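Local coordinates for polyphosphate kinase (Porphyromonas gingivalis, PDB 2O8R), which probably catalyses the reversible, magnesium-dependent transfer of the terminal phosphate of ATP to a growing polyphosphate chain, at residues Gly537-Lys542 and Ala561-Asp566; Glu525-Asn530 and Trp601-Gly606; Pro577-Ser582 and Ile659-Asn664; Gly545-Asn550 and Arg570-Leu575. The protein carries 3 engineered substitutions. All coordinates share one frame; numbering follows the deposited sequence.

Contact 1: Gly537-Lys542 and Ala561-Asp566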
loop_
_atom_site.group_PDB
_atom_site.type_symbol
_atom_site.label_atom_id
_atom_site.label_comp_id
_atom_site.label_asym_id
_atom_site.label_seq_id
_atom_site.Cartn_x
_atom_site.Cartn_y
_atom_site.Cartn_z
ATOM N N GLY A 537 -27.672 -10.752 -43.092
ATOM C CA GLY A 537 -26.809 -9.693 -42.564
ATOM C C GLY A 537 -26.860 -9.642 -41.051
ATOM O O GLY A 537 -27.853 -9.200 -40.464
ATOM N N TYR A 538 -25.789 -10.092 -40.409
ATOM C CA TYR A 538 -25.781 -10.182 -38.948
ATOM C C TYR A 538 -24.506 -9.636 -38.306
ATOM O O TYR A 538 -23.407 -9.745 -38.875
ATOM C CB TYR A 538 -26.014 -11.629 -38.512
ATOM C CG TYR A 538 -26.141 -11.784 -37.027
ATOM C CD1 TYR A 538 -27.245 -11.261 -36.349
ATOM C CD2 TYR A 538 -25.149 -12.435 -36.289
ATOM C CE1 TYR A 538 -27.370 -11.388 -34.984
ATOM C CE2 TYR A 538 -25.262 -12.571 -34.916
ATOM C CZ TYR A 538 -26.371 -12.041 -34.270
ATOM O OH TYR A 538 -26.492 -12.184 -32.913
HETATM N N MSE A 539 -24.662 -9.040 -37.122
HETATM C CA MSE A 539 -23.535 -8.537 -36.325
HETATM C C MSE A 539 -23.757 -8.858 -34.874
HETATM O O MSE A 539 -24.871 -8.714 -34.357
HETATM C CB MSE A 539 -23.380 -7.028 -36.473
HETATM C CG MSE A 539 -22.889 -6.615 -37.836
HETATM SE SE MSE A 539 -22.457 -4.738 -37.995
HETATM C CE MSE A 539 -24.210 -3.974 -38.166
ATOM N N LEU A 540 -22.694 -9.297 -34.212
ATOM C CA LEU A 540 -22.736 -9.528 -32.779
ATOM C C LEU A 540 -21.615 -8.720 -32.168
ATOM O O LEU A 540 -20.444 -8.992 -32.415
ATOM C CB LEU A 540 -22.605 -11.019 -32.472
ATOM C CG LEU A 540 -22.787 -11.563 -31.047
ATOM C CD1 LEU A 540 -23.657 -10.698 -30.146
ATOM C CD2 LEU A 540 -23.339 -12.969 -31.104
ATOM N N LEU A 541 -21.987 -7.711 -31.386
ATOM C CA LEU A 541 -21.037 -6.716 -30.901
ATOM C C LEU A 541 -21.115 -6.539 -29.379
ATOM O O LEU A 541 -22.169 -6.204 -28.841
ATOM C CB LEU A 541 -21.328 -5.385 -31.567
ATOM C CG LEU A 541 -21.253 -5.192 -33.070
ATOM C CD1 LEU A 541 -21.751 -3.792 -33.344
ATOM C CD2 LEU A 541 -19.826 -5.364 -33.570
ATOM N N LYS A 542 -19.998 -6.763 -28.686
ATOM C CA LYS A 542 -19.962 -6.621 -27.231
ATOM C C LYS A 542 -18.906 -5.626 -26.795
ATOM O O LYS A 542 -17.744 -5.761 -27.159
ATOM C CB LYS A 542 -19.679 -7.953 -26.570
ATOM C CG LYS A 542 -19.473 -7.865 -25.068
ATOM C CD LYS A 542 -19.124 -9.229 -24.481
ATOM C CE LYS A 542 -18.896 -9.122 -23.017
ATOM N NZ LYS A 542 -20.215 -9.034 -22.395
ATOM N N ALA A 561 -31.160 -0.916 -43.385
ATOM C CA ALA A 561 -30.841 -1.729 -44.559
ATOM C C ALA A 561 -31.201 -3.203 -44.415
ATOM O O ALA A 561 -30.871 -3.994 -45.288
ATOM C CB ALA A 561 -29.368 -1.617 -44.879
ATOM N N GLY A 562 -31.838 -3.583 -43.312
ATOM C CA GLY A 562 -32.140 -4.984 -43.072
ATOM C C GLY A 562 -31.055 -5.807 -42.384
ATOM O O GLY A 562 -31.223 -7.021 -42.216
ATOM N N VAL A 563 -29.947 -5.177 -41.982
ATOM C CA VAL A 563 -28.932 -5.877 -41.171
ATOM C C VAL A 563 -29.400 -6.006 -39.709
ATOM O O VAL A 563 -29.768 -5.015 -39.077
ATOM C CB VAL A 563 -27.526 -5.192 -41.226
ATOM C CG1 VAL A 563 -26.490 -6.026 -40.483
ATOM C CG2 VAL A 563 -27.070 -4.934 -42.677
ATOM N N GLU A 564 -29.397 -7.236 -39.193
ATOM C CA GLU A 564 -29.754 -7.523 -37.797
ATOM C C GLU A 564 -28.560 -7.368 -36.850
ATOM O O GLU A 564 -27.453 -7.853 -37.130
ATOM C CB GLU A 564 -30.259 -8.949 -37.670
ATOM C CG GLU A 564 -31.634 -9.200 -38.218
ATOM C CD GLU A 564 -32.204 -10.515 -37.715
ATOM O OE1 GLU A 564 -31.447 -11.309 -37.100
ATOM O OE2 GLU A 564 -33.414 -10.745 -37.926
ATOM N N ILE A 565 -28.792 -6.707 -35.718
ATOM C CA ILE A 565 -27.712 -6.400 -34.783
ATOM C C ILE A 565 -28.011 -6.769 -33.314
ATOM O O ILE A 565 -29.006 -6.315 -32.731
ATOM C CB ILE A 565 -27.299 -4.901 -34.862
ATOM C CG1 ILE A 565 -27.222 -4.416 -36.316
ATOM C CG2 ILE A 565 -25.969 -4.686 -34.158
ATOM C CD1 ILE A 565 -26.987 -2.928 -36.472
ATOM N N ASP A 566 -27.137 -7.590 -32.729
ATOM C CA ASP A 566 -27.119 -7.798 -31.285
ATOM C C ASP A 566 -25.976 -7.029 -30.624
ATOM O O ASP A 566 -24.800 -7.292 -30.890
ATOM C CB ASP A 566 -26.973 -9.276 -30.961
ATOM C CG ASP A 566 -28.291 -9.950 -30.707
ATOM O OD1 ASP A 566 -29.090 -9.444 -29.891
ATOM O OD2 ASP A 566 -28.526 -11.007 -31.319
#
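Asp566 OD2 is held by two groups: Tyr538 OH donates a 2.8 Å hydrogen bond to its anti lone pair, and Arg586 of strand 585-589 forms a salt bridge with it. Tyr538 and Asp566 stand on neighbouring parallel strands joined through helix 549-560, a beta-alpha-beta crossover in the second C-terminal, phospholipase D-like domain. The short strand segments run 14° from parallel, their axes 4.9 Å apart. Backbone bonds pass alternately between them: Gly537 O receives Glu564 N, Glu564 O receives Met539 N, Met539 O receives Asp566 N, and Leu541 N reaches Asp566 O at 2.9 Å.

Tyr538, Leu540 and Asp566 share one face, where Leu646 and Leu650 of helix 636-651 pack. Tyr538 has CG anti to its backbone N (chi1 -175°), and its CD1 passes 4.0 Å from Glu564 CB. The acid oxygen OD2 lies at the ring edge and in its plane, but the carboxylate as a whole is turned 80° from the ring. Tyrosine suits this place because it offers ring carbon to the Glu564 methylene and a hydroxyl to a buried acid. Leu540 CD1 packs 3.7 Å from Asp566 CB.

The other face is apolar. Met539, a selenomethionine, lies side by side with Ile565, and its long, bendable chain fits among Ile524, Leu555 and Ala558 of the covering helices. Gly562, at positive phi, closes helix 549-560 in a Schellman motif just before the second strand. Val563 follows and sets CG1 3.8 Å from Met539 CE and 3.5 Å from Gly537 O.

Contact 2: Glu525-Asn530 and Trp601-Gly606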
loop_
_atom_site.group_PDB
_atom_site.type_symbol
_atom_site.label_atom_id
_atom_site.label_comp_id
_atom_site.label_asym_id
_atom_site.label_seq_id
_atom_site.Cartn_x
_atom_site.Cartn_y
_atom_site.Cartn_z
ATOM N N GLU A 525 -20.287 -2.143 -43.678
ATOM C CA GLU A 525 -20.763 -1.953 -45.034
ATOM C C GLU A 525 -20.954 -3.285 -45.750
ATOM O O GLU A 525 -21.969 -3.498 -46.415
ATOM C CB GLU A 525 -19.803 -1.081 -45.835
ATOM C CG GLU A 525 -19.967 0.408 -45.633
ATOM C CD GLU A 525 -21.374 0.908 -45.893
ATOM O OE1 GLU A 525 -22.148 0.260 -46.634
ATOM O OE2 GLU A 525 -21.701 1.980 -45.358
ATOM N N ARG A 526 -19.983 -4.182 -45.598
ATOM C CA ARG A 526 -20.045 -5.492 -46.232
ATOM C C ARG A 526 -21.316 -6.257 -45.878
ATOM O O ARG A 526 -21.866 -6.974 -46.722
ATOM C CB ARG A 526 -18.817 -6.319 -45.887
ATOM C CG ARG A 526 -18.858 -7.720 -46.462
ATOM C CD ARG A 526 -17.510 -8.355 -46.443
ATOM N NE ARG A 526 -17.071 -8.607 -45.080
ATOM C CZ ARG A 526 -16.016 -9.341 -44.763
ATOM N NH1 ARG A 526 -15.296 -9.913 -45.719
ATOM N NH2 ARG A 526 -15.690 -9.510 -43.490
ATOM N N GLU A 527 -21.786 -6.086 -44.642
ATOM C CA GLU A 527 -23.036 -6.710 -44.204
ATOM C C GLU A 527 -24.207 -6.050 -44.896
ATOM O O GLU A 527 -25.159 -6.735 -45.269
ATOM C CB GLU A 527 -23.228 -6.631 -42.682
ATOM C CG GLU A 527 -22.125 -7.248 -41.858
ATOM C CD GLU A 527 -22.091 -8.762 -41.936
ATOM O OE1 GLU A 527 -23.179 -9.384 -41.865
ATOM O OE2 GLU A 527 -20.967 -9.320 -42.057
ATOM N N ILE A 528 -24.139 -4.727 -45.071
ATOM C CA ILE A 528 -25.215 -4.012 -45.770
ATOM C C ILE A 528 -25.362 -4.530 -47.195
ATOM O O ILE A 528 -26.466 -4.867 -47.622
ATOM C CB ILE A 528 -25.004 -2.484 -45.808
ATOM C CG1 ILE A 528 -25.016 -1.894 -44.399
ATOM C CG2 ILE A 528 -26.077 -1.822 -46.682
ATOM C CD1 ILE A 528 -24.715 -0.424 -44.380
ATOM N N GLU A 529 -24.235 -4.612 -47.901
ATOM C CA GLU A 529 -24.177 -5.131 -49.266
ATOM C C GLU A 529 -24.799 -6.509 -49.366
ATOM O O GLU A 529 -25.681 -6.739 -50.187
ATOM C CB GLU A 529 -22.728 -5.215 -49.740
ATOM C CG GLU A 529 -22.003 -3.885 -49.748
ATOM C CD GLU A 529 -20.504 -4.046 -49.589
ATOM O OE1 GLU A 529 -19.925 -4.938 -50.247
ATOM O OE2 GLU A 529 -19.903 -3.281 -48.806
ATOM N N ASN A 530 -24.344 -7.411 -48.508
ATOM C CA ASN A 530 -24.791 -8.793 -48.518
ATOM C C ASN A 530 -26.305 -8.933 -48.450
ATOM O O ASN A 530 -26.876 -9.837 -49.060
ATOM C CB ASN A 530 -24.136 -9.570 -47.367
ATOM C CG ASN A 530 -22.634 -9.787 -47.566
ATOM O OD1 ASN A 530 -21.977 -10.383 -46.717
ATOM N ND2 ASN A 530 -22.089 -9.298 -48.681
ATOM N N TRP A 601 -16.040 -8.274 -31.500
ATOM C CA TRP A 601 -16.882 -7.997 -32.670
ATOM C C TRP A 601 -16.997 -9.225 -33.568
ATOM O O TRP A 601 -15.991 -9.836 -33.925
ATOM C CB TRP A 601 -16.353 -6.821 -33.510
ATOM C CG TRP A 601 -15.755 -5.649 -32.766
ATOM C CD1 TRP A 601 -16.137 -5.145 -31.544
ATOM C CD2 TRP A 601 -14.696 -4.798 -33.232
ATOM N NE1 TRP A 601 -15.365 -4.052 -31.219
ATOM C CE2 TRP A 601 -14.471 -3.821 -32.232
ATOM C CE3 TRP A 601 -13.909 -4.774 -34.390
ATOM C CZ2 TRP A 601 -13.490 -2.845 -32.352
ATOM C CZ3 TRP A 601 -12.933 -3.786 -34.514
ATOM C CH2 TRP A 601 -12.738 -2.839 -33.504
ATOM N N CYS A 602 -18.230 -9.571 -33.929
ATOM C CA CYS A 602 -18.511 -10.663 -34.853
ATOM C C CYS A 602 -19.319 -10.179 -36.030
ATOM O O CYS A 602 -20.442 -9.699 -35.871
ATOM C CB CYS A 602 -19.298 -11.761 -34.161
ATOM S SG CYS A 602 -18.479 -12.330 -32.711
ATOM N N PHE A 603 -18.748 -10.315 -37.213
ATOM C CA PHE A 603 -19.476 -10.012 -38.439
ATOM C C PHE A 603 -19.772 -11.301 -39.201
ATOM O O PHE A 603 -18.853 -12.062 -39.525
ATOM C CB PHE A 603 -18.677 -9.046 -39.303
ATOM C CG PHE A 603 -18.357 -7.733 -38.620
ATOM C CD1 PHE A 603 -19.140 -6.611 -38.852
ATOM C CD2 PHE A 603 -17.261 -7.615 -37.766
ATOM C CE1 PHE A 603 -18.844 -5.398 -38.243
ATOM C CE2 PHE A 603 -16.962 -6.409 -37.159
ATOM C CZ PHE A 603 -17.757 -5.298 -37.396
ATOM N N HIS A 604 -21.053 -11.546 -39.475
ATOM C CA HIS A 604 -21.495 -12.791 -40.118
ATOM C C HIS A 604 -20.860 -13.065 -41.481
ATOM O O HIS A 604 -20.440 -14.201 -41.749
ATOM C CB HIS A 604 -23.008 -12.826 -40.255
ATOM C CG HIS A 604 -23.533 -14.137 -40.743
ATOM N ND1 HIS A 604 -23.069 -15.346 -40.266
ATOM C CD2 HIS A 604 -24.488 -14.432 -41.657
ATOM C CE1 HIS A 604 -23.713 -16.329 -40.868
ATOM N NE2 HIS A 604 -24.578 -15.802 -41.718
ATOM N N ASN A 605 -20.793 -12.026 -42.321
ATOM C CA ASN A 605 -20.246 -12.125 -43.680
ATOM C C ASN A 605 -20.708 -13.369 -44.454
ATOM O O ASN A 605 -19.896 -14.213 -44.863
ATOM C CB ASN A 605 -18.723 -12.048 -43.635
ATOM C CG ASN A 605 -18.109 -11.969 -45.013
ATOM O OD1 ASN A 605 -18.697 -11.399 -45.940
ATOM N ND2 ASN A 605 -16.924 -12.555 -45.162
ATOM N N GLY A 606 -22.023 -13.499 -44.611
ATOM C CA GLY A 606 -22.619 -14.652 -45.283
ATOM C C GLY A 606 -22.545 -15.950 -44.498
ATOM O O GLY A 606 -23.492 -16.737 -44.485
#
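Glu527 and Asn605 make the hydrogen bond of this contact: Asn605 N donates to Glu527 OE2 at 2.7 Å (N-H...O angle 147°), meeting the syn lone pair of OE2. Glu527 OE1 accepts from Tyr538 N. One carboxylate on helix 516-532 therefore ties down both the start of strand 538-543 and the turn that leaves its antiparallel neighbour, strand 600-603. The glutamate chain bends at chi2 (-71°), which places CD on the side of that turn.

Stacking comes next. The guanidinium of Arg526 and the amide of Asn605 lie 19° from parallel, with Asn605 ND2 3.1 Å above the guanidinium plane and offset toward its rim. The pair is stacked, not bonded; Arg526 NH2 has its salt bridge with Glu610, and Asn605 ND2 a weak bond to Lys608 O. Asparagine also suits the positive phi of this turn residue.

Van der Waals contact is slight: Phe603 turns toward the helix, its CB 3.6 Å from Glu527 OE2, and Glu527 CG sits at the edge of the ring. That ring also packs on Leu523 and Ile524 of the same helix.

Two backbone N-H groups, one to each oxygen, would stabilise negative charge on Glu527, consistent with an ionised side chain.

Contact 3: Pro577-Ser582 and Ile659-Asn664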
loop_
_atom_site.group_PDB
_atom_site.type_symbol
_atom_site.label_atom_id
_atom_site.label_comp_id
_atom_site.label_asym_id
_atom_site.label_seq_id
_atom_site.Cartn_x
_atom_site.Cartn_y
_atom_site.Cartn_z
ATOM N N PRO A 577 -32.832 1.972 -28.748
ATOM C CA PRO A 577 -33.464 0.789 -29.309
ATOM C C PRO A 577 -34.964 0.975 -29.472
ATOM O O PRO A 577 -35.518 1.975 -28.999
ATOM C CB PRO A 577 -33.180 -0.277 -28.257
ATOM C CG PRO A 577 -33.146 0.473 -26.976
ATOM C CD PRO A 577 -32.627 1.852 -27.291
ATOM N N ASP A 578 -35.597 0.008 -30.135
ATOM C CA ASP A 578 -37.046 -0.027 -30.328
ATOM C C ASP A 578 -37.539 1.211 -31.058
ATOM O O ASP A 578 -38.527 1.828 -30.671
ATOM C CB ASP A 578 -37.773 -0.172 -28.990
ATOM C CG ASP A 578 -37.297 -1.363 -28.186
ATOM O OD1 ASP A 578 -36.767 -2.325 -28.787
ATOM O OD2 ASP A 578 -37.467 -1.332 -26.945
HETATM N N MSE A 579 -36.833 1.566 -32.118
HETATM C CA MSE A 579 -37.169 2.716 -32.926
HETATM C C MSE A 579 -37.172 2.255 -34.361
HETATM O O MSE A 579 -36.582 1.225 -34.664
HETATM C CB MSE A 579 -36.108 3.785 -32.751
HETATM C CG MSE A 579 -35.928 4.224 -31.330
HETATM SE SE MSE A 579 -37.142 5.638 -30.773
HETATM C CE MSE A 579 -38.744 4.659 -30.232
ATOM N N PRO A 580 -37.847 2.996 -35.251
ATOM C CA PRO A 580 -37.780 2.640 -36.657
ATOM C C PRO A 580 -36.349 2.479 -37.183
ATOM O O PRO A 580 -36.064 1.517 -37.900
ATOM C CB PRO A 580 -38.496 3.807 -37.332
ATOM C CG PRO A 580 -39.477 4.244 -36.310
ATOM C CD PRO A 580 -38.742 4.146 -35.029
ATOM N N GLN A 581 -35.447 3.373 -36.791
ATOM C CA GLN A 581 -34.071 3.350 -37.309
ATOM C C GLN A 581 -33.210 2.251 -36.694
ATOM O O GLN A 581 -32.107 1.977 -37.170
ATOM C CB GLN A 581 -33.396 4.706 -37.120
ATOM C CG GLN A 581 -34.197 5.881 -37.673
ATOM C CD GLN A 581 -35.030 6.606 -36.621
ATOM O OE1 GLN A 581 -34.855 7.798 -36.409
ATOM N NE2 GLN A 581 -35.944 5.895 -35.977
ATOM N N SER A 582 -33.734 1.629 -35.640
ATOM C CA SER A 582 -33.037 0.608 -34.880
ATOM C C SER A 582 -33.915 -0.632 -34.786
ATOM O O SER A 582 -33.719 -1.495 -33.920
ATOM C CB SER A 582 -32.714 1.130 -33.480
ATOM O OG SER A 582 -33.884 1.206 -32.676
ATOM N N ILE A 659 -32.677 -3.204 -22.938
ATOM C CA ILE A 659 -32.883 -1.779 -22.785
ATOM C C ILE A 659 -34.046 -1.353 -23.672
ATOM O O ILE A 659 -34.195 -1.828 -24.809
ATOM C CB ILE A 659 -31.611 -1.000 -23.211
ATOM C CG1 ILE A 659 -30.382 -1.512 -22.455
ATOM C CG2 ILE A 659 -31.786 0.494 -23.008
ATOM C CD1 ILE A 659 -30.497 -1.423 -20.957
ATOM N N ASP A 660 -34.880 -0.462 -23.161
ATOM C CA ASP A 660 -35.891 0.126 -24.021
ATOM C C ASP A 660 -35.563 1.579 -24.356
ATOM O O ASP A 660 -34.526 2.110 -23.937
ATOM C CB ASP A 660 -37.282 -0.023 -23.411
ATOM C CG ASP A 660 -37.408 0.641 -22.056
ATOM O OD1 ASP A 660 -36.956 1.795 -21.873
ATOM O OD2 ASP A 660 -37.996 0.003 -21.168
ATOM N N SER A 661 -36.457 2.213 -25.107
ATOM C CA SER A 661 -36.265 3.586 -25.552
ATOM C C SER A 661 -36.397 4.591 -24.423
ATOM O O SER A 661 -36.006 5.738 -24.579
ATOM C CB SER A 661 -37.223 3.931 -26.692
ATOM O OG SER A 661 -38.468 3.258 -26.559
ATOM N N SER A 662 -36.919 4.166 -23.276
ATOM C CA SER A 662 -36.960 5.045 -22.109
ATOM C C SER A 662 -35.805 4.781 -21.134
ATOM O O SER A 662 -35.879 5.149 -19.955
ATOM C CB SER A 662 -38.298 4.920 -21.399
ATOM O OG SER A 662 -39.360 5.119 -22.310
ATOM N N LEU A 663 -34.743 4.160 -21.646
ATOM C CA LEU A 663 -33.535 3.804 -20.869
ATOM C C LEU A 663 -33.762 2.804 -19.713
ATOM O O LEU A 663 -32.972 2.746 -18.761
ATOM C CB LEU A 663 -32.780 5.062 -20.386
ATOM C CG LEU A 663 -31.820 5.732 -21.384
ATOM C CD1 LEU A 663 -31.243 6.995 -20.802
ATOM C CD2 LEU A 663 -30.682 4.813 -21.819
ATOM N N ASN A 664 -34.825 2.008 -19.795
ATOM C CA ASN A 664 -35.133 1.103 -18.701
ATOM C C ASN A 664 -34.438 -0.224 -18.811
ATOM O O ASN A 664 -34.273 -0.770 -19.910
ATOM C CB ASN A 664 -36.627 0.881 -18.568
ATOM C CG ASN A 664 -37.334 2.078 -18.030
ATOM O OD1 ASN A 664 -37.164 2.435 -16.868
ATOM N ND2 ASN A 664 -38.137 2.714 -18.866
#
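Pro577 and Ile659 meet where the proline ring reaches the other backbone: Pro577 CG lies 3.3 Å from Ile659 O and 4.2 Å from Ile659 CG2. Proline suits this place because its compact, rigid ring presents CH groups to the carbonyl oxygens of Ile659 and Asp660 and an apolar edge to Ile659 CG2. Beside it, Ser661 CB comes within 3.5 Å of Pro577 O, and Met579, a selenomethionine whose chain bends at chi2 and chi3, brings CE 3.9 Å from the same CB. Asp578 OD2 approaches Asp660 CA at 3.6 Å, with the two carboxylate planes 50° apart. These touches are van der Waals contacts; the hydrogen bonds that shape the two loops are made within each of them or to residues beyond.

Residues 660-663 form a type I beta turn that links strands 657-659 and 665-667, a hairpin at the margin of the domain's large mixed sheet. The carboxylate of Asp660 bonds back to the turn. Its CG sits between the backbone N and the carbonyl carbon (chi1 60°), and OD1 accepts Ser662 N at 2.8 Å, an Asx turn, and Asn664 N at 3.0 Å. The two donors come from opposite faces of the carboxylate plane. The short side chain of aspartate suits such bonds to nearby backbone N-H groups.

In the other segment Met579 N donates to Ser582 OG at 3.0 Å, and that hydroxyl is also bonded to Val576 O. Farther out, Val587 of strand 585-589 touches the side chains of Pro577 and Ile659, and Phe11 from the N-terminal region packs on both Pro577 and Leu663.

Contact 4: Gly545-Asn550 and Arg570-Leu575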
loop_
_atom_site.group_PDB
_atom_site.type_symbol
_atom_site.label_atom_id
_atom_site.label_comp_id
_atom_site.label_asym_id
_atom_site.label_seq_id
_atom_site.Cartn_x
_atom_site.Cartn_y
_atom_site.Cartn_z
ATOM N N GLY A 545 -18.823 0.281 -23.751
ATOM C CA GLY A 545 -19.503 1.515 -24.117
ATOM C C GLY A 545 -19.674 1.752 -25.598
ATOM O O GLY A 545 -18.781 1.458 -26.391
ATOM N N LEU A 546 -20.842 2.288 -25.955
ATOM C CA LEU A 546 -21.143 2.758 -27.300
ATOM C C LEU A 546 -21.721 4.176 -27.239
ATOM O O LEU A 546 -22.792 4.419 -26.672
ATOM C CB LEU A 546 -22.117 1.811 -27.997
ATOM C CG LEU A 546 -22.526 2.243 -29.403
ATOM C CD1 LEU A 546 -21.306 2.406 -30.271
ATOM C CD2 LEU A 546 -23.499 1.243 -30.006
ATOM N N GLN A 547 -21.006 5.116 -27.835
ATOM C CA GLN A 547 -21.339 6.510 -27.660
ATOM C C GLN A 547 -21.006 7.322 -28.916
ATOM O O GLN A 547 -21.553 8.408 -29.115
ATOM C CB GLN A 547 -20.594 7.031 -26.420
ATOM C CG GLN A 547 -20.895 8.450 -25.986
ATOM C CD GLN A 547 -19.955 9.462 -26.598
ATOM O OE1 GLN A 547 -18.984 9.104 -27.269
ATOM N NE2 GLN A 547 -20.238 10.738 -26.372
ATOM N N ASP A 548 -20.121 6.801 -29.766
ATOM C CA ASP A 548 -19.693 7.546 -30.945
ATOM C C ASP A 548 -20.795 7.751 -31.969
ATOM O O ASP A 548 -21.242 6.793 -32.596
ATOM C CB ASP A 548 -18.509 6.880 -31.633
ATOM C CG ASP A 548 -18.019 7.685 -32.826
ATOM O OD1 ASP A 548 -17.338 8.713 -32.613
ATOM O OD2 ASP A 548 -18.327 7.309 -33.975
ATOM N N LYS A 549 -21.191 9.011 -32.161
ATOM C CA LYS A 549 -22.276 9.375 -33.087
ATOM C C LYS A 549 -22.130 8.781 -34.480
ATOM O O LYS A 549 -23.120 8.368 -35.079
ATOM C CB LYS A 549 -22.419 10.893 -33.212
ATOM C CG LYS A 549 -23.229 11.561 -32.122
ATOM C CD LYS A 549 -23.376 13.043 -32.436
ATOM C CE LYS A 549 -23.753 13.873 -31.217
ATOM N NZ LYS A 549 -22.611 14.099 -30.277
ATOM N N ASN A 550 -20.907 8.732 -34.998
ATOM C CA ASN A 550 -20.713 8.242 -36.353
ATOM C C ASN A 550 -20.978 6.764 -36.495
ATOM O O ASN A 550 -21.790 6.363 -37.323
ATOM C CB ASN A 550 -19.348 8.620 -36.901
ATOM C CG ASN A 550 -19.302 10.057 -37.374
ATOM O OD1 ASN A 550 -20.008 10.926 -36.848
ATOM N ND2 ASN A 550 -18.477 10.320 -38.382
ATOM N N ARG A 570 -22.582 -3.023 -21.479
ATOM C CA ARG A 570 -22.934 -2.917 -20.063
ATOM C C ARG A 570 -23.051 -1.483 -19.575
ATOM O O ARG A 570 -23.926 -1.169 -18.769
ATOM C CB ARG A 570 -22.034 -3.764 -19.152
ATOM C CG ARG A 570 -20.590 -3.429 -19.199
ATOM C CD ARG A 570 -19.863 -3.820 -17.929
ATOM N NE ARG A 570 -18.728 -2.909 -17.784
ATOM C CZ ARG A 570 -18.561 -2.061 -16.778
ATOM N NH1 ARG A 570 -19.415 -2.045 -15.763
ATOM N NH2 ARG A 570 -17.516 -1.253 -16.771
ATOM N N GLY A 571 -22.194 -0.606 -20.077
ATOM C CA GLY A 571 -22.180 0.776 -19.596
ATOM C C GLY A 571 -22.998 1.722 -20.442
ATOM O O GLY A 571 -24.190 1.511 -20.671
ATOM N N ILE A 572 -22.339 2.770 -20.912
ATOM C CA ILE A 572 -22.997 3.800 -21.683
ATOM C C ILE A 572 -23.387 3.295 -23.058
ATOM O O ILE A 572 -22.560 2.770 -23.785
ATOM C CB ILE A 572 -22.111 5.044 -21.820
ATOM C CG1 ILE A 572 -22.029 5.796 -20.495
ATOM C CG2 ILE A 572 -22.662 5.989 -22.854
ATOM C CD1 ILE A 572 -21.059 6.965 -20.574
ATOM N N CYS A 573 -24.664 3.443 -23.392
ATOM C CA CYS A 573 -25.132 3.225 -24.740
ATOM C C CYS A 573 -26.029 4.370 -25.208
ATOM O O CYS A 573 -27.033 4.669 -24.575
ATOM C CB CYS A 573 -25.883 1.912 -24.825
ATOM S SG CYS A 573 -26.211 1.430 -26.509
ATOM N N CYS A 574 -25.663 5.002 -26.319
ATOM C CA CYS A 574 -26.391 6.176 -26.820
ATOM C C CYS A 574 -27.240 5.852 -28.017
ATOM O O CYS A 574 -27.983 6.699 -28.498
ATOM C CB CYS A 574 -25.433 7.293 -27.207
ATOM S SG CYS A 574 -24.495 7.968 -25.837
ATOM N N LEU A 575 -27.100 4.636 -28.520
ATOM C CA LEU A 575 -27.991 4.134 -29.540
ATOM C C LEU A 575 -29.306 3.831 -28.850
ATOM O O LEU A 575 -29.322 3.175 -27.822
ATOM C CB LEU A 575 -27.412 2.876 -30.172
ATOM C CG LEU A 575 -28.156 2.239 -31.340
ATOM C CD1 LEU A 575 -27.164 1.651 -32.323
ATOM C CD2 LEU A 575 -29.123 1.172 -30.856
#
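Gln547 and Cys574 meet on one side of the paired backbones, where Gln547 CG touches Cys574 SG at 3.6 Å. With SG anti to its carbonyl carbon (chi1 -64°), Cys574 presents its sulfur to the methylenes of the glutamine, a small apolar contact that a cysteine can make in a buried place. Past CG the glutamine chain bends and leads its amide away, and OE1 is bonded to Lys620 N. Ile572 lies on the same side, its CG2 4.3 Å from Gln547 CB.

Leu546 turns to the opposite side. Its CB lies 4.4 Å from Cys573 SG and its CD2 4.2 Å from Leu575 CB, and this cluster is continued by Ile552, Leu555 and Tyr556 of helix 549-560.

Between the two sides the backbones form a single parallel bridge, which brings the chains together again beyond the C-terminal ends of strands 538-543 and 564-569, one residue out of their earlier register. Leu546 N donates to Ile572 O at 2.8 Å, with an N-H...O angle of 166°, and Leu546 O accepts Cys574 N at 3.0 Å. Gly545 CA also makes a CH...O contact with Ile572 O, 3.3 Å away.

After the bridge, Asp548 N-caps helix 549-560 through OD2 and Val551 N. The other segment begins with Arg570, predicted to bind ATP, and a bound sulfate, probably from the crystallisation liquor, lies about 4 Å from the Gln547 side chain.

In the fold
All four contacts belong to the second C-terminal domain. Contacts 1 and 4 are buried and serve the same beta-alpha-beta unit, contact 1 along its two strands and contact 4 where they run out, in a segment pair that includes a predicted ATP-binding arginine. Contacts 1 and 2 touch directly: strands 538-543 and 600-603 are sheet neighbours, and Met539 SE packs against Phe603 CE1. Contacts 2 and 3 are only partly buried and differ in chemistry. Contact 2 relies on charged and amide groups between helix and turn, whereas contact 3 is plain packing of two loops. Between the paired segments, regular parallel pairing occurs in contact 1, and contact 4 adds a single bridge.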